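Local coordinates for testis-expressed protein 101 (Mus musculus, PDB 7BPS) that plays a role in fertilization by controlling sperm binding to the zona pellucida and migration of spermatozoa into the oviduct, probably through the adhesion molecule ADAM3, at residues A[8-13]-A[56-61]; A[68-73]-A[80-85]; A[72-77]-A[166-171]; A[141-146]-A[189-194]. All blocks are in the same frame, centred on the assembly; numbering follows the deposited sequence.

Interaction 1. Residues A[8-13]-A[56-61]; sequences QVSQTL and ASKSCV
Ser-10 and Thr-12 pair with Lys-58 and Ala-56 across two antiparallel strand segments whose axes lie 4.8 Å apart at an angle of 168°. Both couples are hydrogen-bonded pairs, each closed by two backbone bonds, and the non-hydrogen-bonded pair Gln-11 with Ser-57 sits between them. Beyond the regular pairing, the alpha carbon of Val-9 still approaches Lys-58 O, with a CA-O distance of 3.2 Å.

The side chains of Gln-8 and Lys-58 run side by side and point the same way. Lys-58 CG stands anti to the carbonyl carbon (chi1 -70°), and the chain beyond it is extended, which lays Lys-58 CD 3.7 Å from Gln-8 CB. At the end of this aliphatic contact, Lys-58 NZ donates to Gln-8 OE1 over 2.8 Å from above the amide carbonyl plane, 49° out of it. The carbonyl oxygens of Trp-25, Asn-94 and Lys-96 also surround NZ, so with Gln-8 OE1 there are four acceptors for its three N-H groups and some must be shared; Trp-25 adds a cation-pi contact, and Gln-8 OE1 also accepts from Ser-27 N. Such surroundings would be expected to stabilise a charged ammonium in this buried site.

On the same face, Ser-10 OG rests 3.8 Å from Lys-58 CB; it bonds to Ser-27 OG and to a water 2.7 Å from Ser-10 OG. Thr-12 OG1 presses on the methyl of its partner, 3.4 Å from Ala-56 CB.

Strand 52-61 also pairs with strand 37-46, and Cys-60 is in disulfide linkage with Cys-32. Such a disulfide-tied antiparallel sheet is characteristic of the three-finger Ly6/uPAR fold.

Interaction 2. Residues A[68-73]-A[80-85]; sequences VTFIQY and VAISYS
Ile-82 fills the hollow between Phe-70 and Gln-72 on one face of an antiparallel strand pair whose axes are 4.7 Å apart and inclined at 177°. Its two branches divide the work. The methyl CG2 of Ile-82 meets the ring of Phe-70 at CE2, 3.6 Å away, while Ile-82 CD1 reaches the other neighbour at Gln-72 OE1, also 3.6 Å away. Toward the far end of the pair, Val-68 CG1 lies against Tyr-84 CE1 at 3.8 Å. The hydroxyl of Tyr-84 goes outside the hairpin, to Glu-40.

On the reverse face the ring of Tyr-73 folds back along its own strand and over the pair. Tyr-73 CG lies anti to the carbonyl carbon (chi1 -58°), which carries the ring back toward Ile-71. One face of it takes the knob of Ile-71: CG2 stands 3.4 Å above the ring plane of Tyr-73, over its centre, as expected of a CH-pi contact. The edge of the ring runs past Ala-81 to Ser-83, and at its end Tyr-73 OH and Ser-83 OG share a hydrogen bond of 2.6 Å in which either may donate. A water continues the chain, bonding to Ser-83 OG and donating to Thr-69 O. Tyr-73 also touches Met-174, Ile-177 and Val-180 of the second Ly6/uPAR unit, so its side chain packs at the boundary between the two domains.

Beneath the side chains, paired backbone bonds link Thr-69 with Ser-85 and Ile-71 with Ser-83, and Tyr-73 N adds a single bond to Ala-81 O. Strands 68-72 and 80-88 form a beta hairpin, consistent with the third finger of a three-finger domain.

Interaction 3. Residues A[72-77]-A[166-171]; sequences QYTAPP and TTTIGC
The flat peptide carbonyl of Ala-75 and the puckered ring of Pro-77 both meet Thr-167. Thr-167 OG1 donates to Ala-75 O over 2.7 Å, tilted 18° from the carbonyl plane. The pyrrolidine ring is met at Pro-77 CD, which Thr-167 CG2 approaches to 3.7 Å, the two side chains crossing at about a right angle. A cis peptide precedes Pro-77.

Thr-167 OG1 lies between the backbone N and the carbonyl carbon (chi1 54°), and it has a second polar partner: a water donates to Thr-167 OG1 over 2.6 Å and accepts from Ala-75 N. Another water spans Pro-77 O and Thr-167 N. The hydroxyl and the two waters thus stitch one loop to the other.

The contact joins the two tandem Ly6/uPAR domains: residues 72-77 lie in the turn of a hairpin in the first, where Tyr-73 and Thr-74 form a classic beta bulge opposite Ala-81, and residues 166-171 in a loop of the second.

Thr-74 is directed into that second loop. Its CG2 lies 3.6 Å from Thr-166 OG1, and the hydroxyl that takes part in this contact also accepts from Thr-168 N, which makes an ST turn. Thr-74 OG1 lies 3.8 Å from Thr-168 CB, but its hydrogen bond goes to Leu-173 O, while Thr-168 OG1 bonds to Arg-172 O.

Interaction 4. Residues A[141-146]-A[189-194]; sequences TTQCYQ and CSYQSF
Cys-144 and Tyr-145 face Gln-192 and Tyr-191 in an antiparallel strand pair of the second Ly6/uPAR domain, a disulfide-rich three-finger fold; the axes approach to 4.5 Å at an angle of 171°.

Backbone hydrogen bonds come first. Two close the pair Cys-144 with Gln-192 and two more the pair Gln-146 with Ser-190. Past the last regular pair, Phe-194 N donates to Thr-142 O at 2.9 Å. Toward strand 165-166, Thr-142 and Gln-143 both face Thr-166 in a classic beta bulge.

Polar side chains meet at Gln-146 and Gln-192, which share a face of the sheet. Their chains cross at about a right angle, and the amide planes come within 10° of coplanarity; which ends bear oxygen is doubtful.

Sulfur meets rings at two places, and both cysteines are in disulfides, Cys-144 with Cys-120 and Cys-189 with Cys-171. Cys-189 SG lies obliquely to the ring of Tyr-145, 4.6 Å from its centroid. The same ring takes Cys-189 CB 3.5 Å from Tyr-145 CE2, and its hydroxyl bonds to Glu-187. Cys-144 SG instead stands at the edge of the Phe-194 ring, 5.2 Å from the centroid.

Aromatic packing on the main chain completes the contact. Phe-194 CG lies anti to the carbonyl carbon (chi1 -43°), and the ring is turned over the peptide joining Thr-142 and Gln-143. Thr-142 C and Gln-143 N each stand 3.5 Å above the plane of the Phe-194 ring, both offset toward its rim, while Thr-141 OG1, hydrogen-bonded to Ala-138 O, lies in plane at its edge.

How the interactions relate
Interactions 1 and 2 belong to one six-stranded sheet of the first domain, their centres about 16 Å apart; interaction 4 is the corresponding kind of strand pairing in the second domain, about 33 Å between centres from interaction 1. Interaction 3 joins the domains by loops: it shares Gln-72 and Tyr-73 with interaction 2 and is tied to interaction 4 by the disulfide of Cys-171 with Cys-189. All four are partly buried, but their chemistry differs. Interaction 1 sets a buried lysine amine among oxygens, interaction 2 is mainly aliphatic and aromatic, interaction 3 relies on threonines and waters, and interaction 4, the most peripheral, combines exposed residues with disulfide sulfur beside rings.

Interaction 1. Residues A[8-13]-A[56-61]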
# COMPACT_ATOMS: atom_id res chain seq x y z
N GLN A 8 17.31 -2.12 9.82
CA GLN A 8 16.56 -0.85 9.90
C GLN A 8 15.17 -1.15 10.45
O GLN A 8 14.62 -2.27 10.17
CB GLN A 8 16.54 -0.17 8.54
CG GLN A 8 17.89 0.42 8.16
CD GLN A 8 17.77 1.34 6.98
OE1 GLN A 8 16.68 1.86 6.70
NE2 GLN A 8 18.86 1.53 6.25
N VAL A 9 14.65 -0.26 11.30
CA VAL A 9 13.31 -0.41 11.96
C VAL A 9 12.57 0.94 11.88
O VAL A 9 13.17 2.00 12.18
CB VAL A 9 13.45 -0.91 13.41
CG1 VAL A 9 12.10 -1.08 14.09
CG2 VAL A 9 14.24 -2.22 13.46
N SER A 10 11.34 0.90 11.39
CA SER A 10 10.42 2.06 11.26
C SER A 10 9.05 1.55 10.82
O SER A 10 8.99 0.58 10.05
CB SER A 10 10.95 3.11 10.33
OG SER A 10 11.37 2.52 9.12
N GLN A 11 8.01 2.17 11.37
CA GLN A 11 6.61 1.98 10.94
C GLN A 11 6.08 3.38 10.69
O GLN A 11 6.14 4.17 11.65
CB GLN A 11 5.81 1.21 11.99
CG GLN A 11 6.26 -0.25 12.16
CD GLN A 11 7.48 -0.45 13.04
OE1 GLN A 11 7.60 0.14 14.10
NE2 GLN A 11 8.43 -1.25 12.58
N THR A 12 5.70 3.69 9.45
CA THR A 12 5.16 5.02 9.05
C THR A 12 3.89 4.82 8.22
O THR A 12 3.78 3.84 7.46
CB THR A 12 6.20 5.86 8.30
OG1 THR A 12 6.41 5.30 7.00
CG2 THR A 12 7.52 5.93 9.04
N LEU A 13 2.96 5.74 8.42
CA LEU A 13 1.76 5.97 7.62
C LEU A 13 1.79 7.44 7.20
O LEU A 13 1.99 8.30 8.04
CB LEU A 13 0.53 5.69 8.49
CG LEU A 13 0.40 4.29 9.11
CD1 LEU A 13 -0.66 4.28 10.20
CD2 LEU A 13 0.07 3.24 8.07
N ALA A 56 4.65 2.02 5.15
CA ALA A 56 6.08 1.63 5.05
C ALA A 56 6.54 1.00 6.37
O ALA A 56 6.49 1.67 7.44
CB ALA A 56 6.93 2.82 4.67
N SER A 57 7.00 -0.24 6.27
CA SER A 57 7.48 -1.07 7.40
C SER A 57 8.92 -1.53 7.15
O SER A 57 9.17 -2.12 6.10
CB SER A 57 6.59 -2.23 7.62
OG SER A 57 7.20 -3.10 8.53
N LYS A 58 9.80 -1.29 8.12
CA LYS A 58 11.12 -1.95 8.25
C LYS A 58 11.21 -2.58 9.65
O LYS A 58 10.80 -1.94 10.62
CB LYS A 58 12.23 -0.95 7.98
CG LYS A 58 12.33 -0.51 6.53
CD LYS A 58 13.66 0.12 6.20
CE LYS A 58 13.70 0.69 4.80
NZ LYS A 58 15.04 1.25 4.50
N SER A 59 11.69 -3.82 9.74
CA SER A 59 11.78 -4.56 11.01
C SER A 59 12.65 -5.81 10.91
O SER A 59 13.02 -6.28 9.79
CB SER A 59 10.40 -4.91 11.54
OG SER A 59 9.80 -5.94 10.78
N CYS A 60 13.01 -6.30 12.09
CA CYS A 60 13.41 -7.69 12.36
C CYS A 60 12.19 -8.57 12.16
O CYS A 60 11.11 -8.12 12.51
CB CYS A 60 13.94 -7.83 13.77
SG CYS A 60 15.34 -6.73 14.07
N VAL A 61 12.37 -9.76 11.62
CA VAL A 61 11.25 -10.72 11.44
C VAL A 61 11.82 -12.14 11.53
O VAL A 61 13.01 -12.32 11.20
CB VAL A 61 10.51 -10.39 10.12
CG1 VAL A 61 11.41 -10.60 8.90
CG2 VAL A 61 9.19 -11.13 10.01
O HOH W 1 9.29 2.23 7.39

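Interaction 2. Residues A[68-73]-A[80-85]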
# COMPACT_ATOMS: atom_id res chain seq x y z
N VAL A 68 12.40 -11.02 -2.93
CA VAL A 68 11.97 -9.66 -3.29
C VAL A 68 10.69 -9.78 -4.12
O VAL A 68 10.75 -10.40 -5.20
CB VAL A 68 13.08 -8.96 -4.08
CG1 VAL A 68 12.73 -7.50 -4.36
CG2 VAL A 68 14.44 -9.12 -3.40
N THR A 69 9.58 -9.19 -3.66
CA THR A 69 8.24 -9.26 -4.29
C THR A 69 7.76 -7.86 -4.67
O THR A 69 7.72 -6.98 -3.80
CB THR A 69 7.28 -9.99 -3.36
OG1 THR A 69 7.85 -11.27 -3.06
CG2 THR A 69 5.90 -10.16 -3.96
N PHE A 70 7.44 -7.65 -5.94
CA PHE A 70 6.77 -6.42 -6.45
C PHE A 70 5.38 -6.82 -6.95
O PHE A 70 5.29 -7.68 -7.81
CB PHE A 70 7.57 -5.74 -7.57
CG PHE A 70 6.82 -4.61 -8.22
CD1 PHE A 70 5.89 -4.85 -9.24
CD2 PHE A 70 7.00 -3.30 -7.78
CE1 PHE A 70 5.19 -3.81 -9.83
CE2 PHE A 70 6.30 -2.26 -8.38
CZ PHE A 70 5.39 -2.52 -9.40
N ILE A 71 4.31 -6.21 -6.43
CA ILE A 71 2.93 -6.53 -6.86
C ILE A 71 2.21 -5.23 -7.23
O ILE A 71 2.22 -4.27 -6.45
CB ILE A 71 2.17 -7.32 -5.77
CG1 ILE A 71 2.86 -8.65 -5.47
CG2 ILE A 71 0.71 -7.53 -6.16
CD1 ILE A 71 2.35 -9.34 -4.24
N GLN A 72 1.54 -5.26 -8.38
CA GLN A 72 0.46 -4.32 -8.72
C GLN A 72 -0.87 -5.05 -8.51
O GLN A 72 -1.19 -5.97 -9.30
CB GLN A 72 0.63 -3.80 -10.14
CG GLN A 72 -0.48 -2.85 -10.54
CD GLN A 72 -0.14 -2.06 -11.77
OE1 GLN A 72 0.27 -0.90 -11.68
NE2 GLN A 72 -0.37 -2.69 -12.91
N TYR A 73 -1.61 -4.67 -7.47
CA TYR A 73 -2.87 -5.36 -7.09
C TYR A 73 -3.94 -4.92 -8.08
O TYR A 73 -4.65 -5.75 -8.62
CB TYR A 73 -3.23 -5.04 -5.63
CG TYR A 73 -2.15 -5.43 -4.66
CD1 TYR A 73 -2.20 -6.66 -4.03
CD2 TYR A 73 -1.09 -4.60 -4.38
CE1 TYR A 73 -1.20 -7.06 -3.16
CE2 TYR A 73 -0.08 -4.99 -3.51
CZ TYR A 73 -0.14 -6.22 -2.89
OH TYR A 73 0.83 -6.68 -2.03
N VAL A 80 -5.11 2.66 -7.91
CA VAL A 80 -3.81 1.97 -8.10
C VAL A 80 -3.35 1.52 -6.72
O VAL A 80 -3.30 2.40 -5.78
CB VAL A 80 -2.76 2.91 -8.73
CG1 VAL A 80 -1.44 2.18 -8.96
CG2 VAL A 80 -3.27 3.53 -10.01
N ALA A 81 -3.01 0.24 -6.58
CA ALA A 81 -2.39 -0.30 -5.36
C ALA A 81 -1.16 -1.10 -5.79
O ALA A 81 -1.29 -1.96 -6.68
CB ALA A 81 -3.40 -1.10 -4.58
N ILE A 82 0.01 -0.79 -5.21
CA ILE A 82 1.32 -1.41 -5.56
C ILE A 82 2.11 -1.66 -4.28
O ILE A 82 2.10 -0.79 -3.40
CB ILE A 82 2.09 -0.48 -6.50
CG1 ILE A 82 1.50 -0.51 -7.91
CG2 ILE A 82 3.58 -0.82 -6.49
CD1 ILE A 82 2.12 0.50 -8.88
N SER A 83 2.82 -2.79 -4.19
CA SER A 83 3.71 -3.08 -3.03
C SER A 83 5.09 -3.53 -3.50
O SER A 83 5.20 -4.14 -4.58
CB SER A 83 3.09 -4.05 -2.06
OG SER A 83 3.02 -5.34 -2.61
N TYR A 84 6.09 -3.20 -2.70
CA TYR A 84 7.46 -3.75 -2.74
C TYR A 84 7.79 -4.34 -1.38
O TYR A 84 7.60 -3.63 -0.38
CB TYR A 84 8.45 -2.64 -3.08
CG TYR A 84 9.88 -2.98 -2.80
CD1 TYR A 84 10.68 -3.60 -3.75
CD2 TYR A 84 10.43 -2.68 -1.58
CE1 TYR A 84 12.01 -3.88 -3.49
CE2 TYR A 84 11.75 -2.97 -1.29
CZ TYR A 84 12.55 -3.56 -2.25
OH TYR A 84 13.85 -3.82 -1.93
N SER A 85 8.27 -5.59 -1.34
CA SER A 85 8.66 -6.32 -0.12
C SER A 85 9.97 -7.06 -0.36
O SER A 85 10.05 -7.95 -1.25
CB SER A 85 7.57 -7.24 0.34
OG SER A 85 7.84 -7.74 1.66
O HOH W 2 5.11 -6.83 -2.38
O HOH W 3 9.15 -10.97 -0.68

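Interaction 3. Residues A[72-77]-A[166-171]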
# COMPACT_ATOMS: atom_id res chain seq x y z
N GLN A 72 1.54 -5.26 -8.38
CA GLN A 72 0.46 -4.32 -8.72
C GLN A 72 -0.87 -5.05 -8.51
O GLN A 72 -1.19 -5.97 -9.30
CB GLN A 72 0.63 -3.80 -10.14
CG GLN A 72 -0.48 -2.85 -10.54
CD GLN A 72 -0.14 -2.06 -11.77
OE1 GLN A 72 0.27 -0.90 -11.68
NE2 GLN A 72 -0.37 -2.69 -12.91
N TYR A 73 -1.61 -4.67 -7.47
CA TYR A 73 -2.87 -5.36 -7.09
C TYR A 73 -3.94 -4.92 -8.08
O TYR A 73 -4.65 -5.75 -8.62
CB TYR A 73 -3.23 -5.04 -5.63
CG TYR A 73 -2.15 -5.43 -4.66
CD1 TYR A 73 -2.20 -6.66 -4.03
CD2 TYR A 73 -1.09 -4.60 -4.38
CE1 TYR A 73 -1.20 -7.06 -3.16
CE2 TYR A 73 -0.08 -4.99 -3.51
CZ TYR A 73 -0.14 -6.22 -2.89
OH TYR A 73 0.83 -6.68 -2.03
N THR A 74 -3.99 -3.63 -8.34
CA THR A 74 -5.00 -2.98 -9.20
C THR A 74 -4.28 -1.95 -10.08
O THR A 74 -3.43 -1.22 -9.57
CB THR A 74 -6.11 -2.35 -8.35
OG1 THR A 74 -6.84 -3.32 -7.60
CG2 THR A 74 -7.08 -1.57 -9.22
N ALA A 75 -4.60 -1.93 -11.37
CA ALA A 75 -3.91 -1.11 -12.38
C ALA A 75 -4.74 0.12 -12.71
O ALA A 75 -5.97 0.10 -12.62
CB ALA A 75 -3.66 -1.93 -13.62
N PRO A 76 -4.09 1.22 -13.11
CA PRO A 76 -4.80 2.39 -13.63
C PRO A 76 -5.52 1.98 -14.92
O PRO A 76 -5.25 0.92 -15.48
CB PRO A 76 -3.69 3.42 -13.85
CG PRO A 76 -2.44 2.59 -14.07
CD PRO A 76 -2.63 1.38 -13.18
N PRO A 77 -6.50 2.75 -15.41
CA PRO A 77 -6.89 4.02 -14.78
C PRO A 77 -7.71 3.88 -13.49
O PRO A 77 -8.35 2.88 -13.29
CB PRO A 77 -7.76 4.70 -15.86
CG PRO A 77 -8.29 3.55 -16.72
CD PRO A 77 -7.26 2.44 -16.63
N THR A 166 -12.58 2.50 -10.95
CA THR A 166 -11.50 1.49 -10.91
C THR A 166 -11.69 0.47 -12.03
O THR A 166 -12.81 0.37 -12.54
CB THR A 166 -11.45 0.87 -9.51
OG1 THR A 166 -10.32 0.00 -9.45
CG2 THR A 166 -12.71 0.11 -9.18
N THR A 167 -10.61 -0.21 -12.38
CA THR A 167 -10.55 -1.38 -13.29
C THR A 167 -10.91 -2.66 -12.54
O THR A 167 -11.31 -3.64 -13.20
CB THR A 167 -9.14 -1.49 -13.88
OG1 THR A 167 -8.18 -1.51 -12.83
CG2 THR A 167 -8.83 -0.35 -14.82
N THR A 168 -10.78 -2.68 -11.20
CA THR A 168 -10.99 -3.94 -10.44
C THR A 168 -12.50 -4.24 -10.41
O THR A 168 -13.33 -3.34 -10.67
CB THR A 168 -10.29 -3.92 -9.07
OG1 THR A 168 -10.28 -5.28 -8.63
CG2 THR A 168 -10.97 -3.02 -8.05
N ILE A 169 -12.84 -5.50 -10.16
CA ILE A 169 -14.23 -6.02 -10.26
C ILE A 169 -14.62 -6.53 -8.88
O ILE A 169 -13.89 -7.38 -8.34
CB ILE A 169 -14.29 -7.13 -11.32
CG1 ILE A 169 -13.96 -6.57 -12.70
CG2 ILE A 169 -15.66 -7.82 -11.29
CD1 ILE A 169 -13.60 -7.60 -13.71
N GLY A 170 -15.71 -5.99 -8.33
CA GLY A 170 -16.12 -6.21 -6.93
C GLY A 170 -15.10 -5.66 -5.95
O GLY A 170 -14.40 -4.68 -6.29
N CYS A 171 -15.03 -6.27 -4.77
CA CYS A 171 -14.22 -5.76 -3.63
C CYS A 171 -12.80 -6.31 -3.73
O CYS A 171 -12.38 -7.01 -2.79
CB CYS A 171 -14.88 -6.13 -2.31
SG CYS A 171 -16.52 -5.40 -2.11
O HOH W 4 -6.67 -3.58 -12.17
O HOH W 5 -8.46 1.33 -11.01

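Interaction 4. Residues A[141-146]-A[189-194]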
# COMPACT_ATOMS: atom_id res chain seq x y z
N THR A 141 -12.40 1.67 -17.01
CA THR A 141 -12.92 1.49 -15.63
C THR A 141 -14.18 0.63 -15.75
O THR A 141 -14.86 0.77 -16.76
CB THR A 141 -13.11 2.83 -14.92
OG1 THR A 141 -13.85 3.67 -15.80
CG2 THR A 141 -11.79 3.50 -14.58
N THR A 142 -14.41 -0.26 -14.80
CA THR A 142 -15.55 -1.21 -14.79
C THR A 142 -16.62 -0.78 -13.78
O THR A 142 -17.74 -1.26 -13.93
CB THR A 142 -15.06 -2.63 -14.52
OG1 THR A 142 -14.47 -2.70 -13.21
CG2 THR A 142 -14.08 -3.14 -15.55
N GLN A 143 -16.31 0.06 -12.79
CA GLN A 143 -17.22 0.24 -11.60
C GLN A 143 -16.85 1.49 -10.78
O GLN A 143 -15.72 1.97 -10.90
CB GLN A 143 -17.20 -1.01 -10.69
CG GLN A 143 -15.84 -1.35 -10.08
CD GLN A 143 -15.81 -2.56 -9.16
OE1 GLN A 143 -15.02 -2.65 -8.22
NE2 GLN A 143 -16.63 -3.54 -9.45
N CYS A 144 -17.80 2.01 -10.01
CA CYS A 144 -17.51 2.85 -8.82
C CYS A 144 -17.24 1.91 -7.66
O CYS A 144 -17.87 0.85 -7.57
CB CYS A 144 -18.62 3.82 -8.50
SG CYS A 144 -18.93 5.03 -9.83
N TYR A 145 -16.26 2.26 -6.85
CA TYR A 145 -15.79 1.50 -5.68
C TYR A 145 -15.75 2.44 -4.48
O TYR A 145 -15.28 3.56 -4.62
CB TYR A 145 -14.45 0.83 -6.01
CG TYR A 145 -13.75 0.17 -4.85
CD1 TYR A 145 -12.98 0.90 -3.98
CD2 TYR A 145 -13.82 -1.19 -4.64
CE1 TYR A 145 -12.27 0.31 -2.96
CE2 TYR A 145 -13.12 -1.80 -3.62
CZ TYR A 145 -12.35 -1.05 -2.76
OH TYR A 145 -11.65 -1.63 -1.73
N GLN A 146 -16.32 1.98 -3.36
CA GLN A 146 -16.21 2.60 -2.01
C GLN A 146 -15.77 1.49 -1.05
O GLN A 146 -16.59 0.60 -0.79
CB GLN A 146 -17.55 3.20 -1.56
CG GLN A 146 -18.12 4.21 -2.55
CD GLN A 146 -19.01 3.55 -3.57
OE1 GLN A 146 -19.73 2.62 -3.24
NE2 GLN A 146 -18.97 4.01 -4.81
N CYS A 189 -16.18 -3.56 0.79
CA CYS A 189 -16.55 -2.47 -0.14
C CYS A 189 -18.02 -2.53 -0.52
O CYS A 189 -18.67 -3.58 -0.30
CB CYS A 189 -15.66 -2.53 -1.38
SG CYS A 189 -16.37 -3.43 -2.78
N SER A 190 -18.49 -1.41 -1.05
CA SER A 190 -19.58 -1.31 -2.04
C SER A 190 -18.99 -1.03 -3.42
O SER A 190 -17.93 -0.33 -3.52
CB SER A 190 -20.52 -0.20 -1.69
OG SER A 190 -21.02 -0.41 -0.42
N TYR A 191 -19.71 -1.44 -4.44
CA TYR A 191 -19.34 -1.19 -5.85
C TYR A 191 -20.61 -1.14 -6.67
O TYR A 191 -21.62 -1.73 -6.30
CB TYR A 191 -18.34 -2.23 -6.34
CG TYR A 191 -18.89 -3.62 -6.47
CD1 TYR A 191 -18.99 -4.47 -5.38
CD2 TYR A 191 -19.30 -4.10 -7.72
CE1 TYR A 191 -19.49 -5.76 -5.50
CE2 TYR A 191 -19.79 -5.39 -7.86
CZ TYR A 191 -19.86 -6.22 -6.76
OH TYR A 191 -20.33 -7.48 -6.90
N GLN A 192 -20.56 -0.37 -7.75
CA GLN A 192 -21.65 -0.23 -8.74
C GLN A 192 -21.01 -0.46 -10.10
O GLN A 192 -20.29 0.46 -10.53
CB GLN A 192 -22.29 1.16 -8.61
CG GLN A 192 -22.83 1.49 -7.23
CD GLN A 192 -21.80 2.01 -6.27
OE1 GLN A 192 -21.67 1.48 -5.16
NE2 GLN A 192 -21.07 3.04 -6.68
N SER A 193 -21.18 -1.66 -10.67
CA SER A 193 -20.68 -2.04 -12.02
C SER A 193 -21.37 -1.17 -13.06
O SER A 193 -22.52 -0.84 -12.83
CB SER A 193 -20.94 -3.48 -12.38
OG SER A 193 -20.66 -4.32 -11.27
N PHE A 194 -20.65 -0.90 -14.14
CA PHE A 194 -21.17 -0.38 -15.42
C PHE A 194 -21.49 -1.59 -16.30
O PHE A 194 -22.58 -1.66 -16.85
CB PHE A 194 -20.13 0.55 -16.07
CG PHE A 194 -19.40 1.53 -15.18
CD1 PHE A 194 -20.00 2.05 -14.04
CD2 PHE A 194 -18.11 1.94 -15.49
CE1 PHE A 194 -19.32 2.96 -13.24
CE2 PHE A 194 -17.43 2.84 -14.68
CZ PHE A 194 -18.03 3.34 -13.55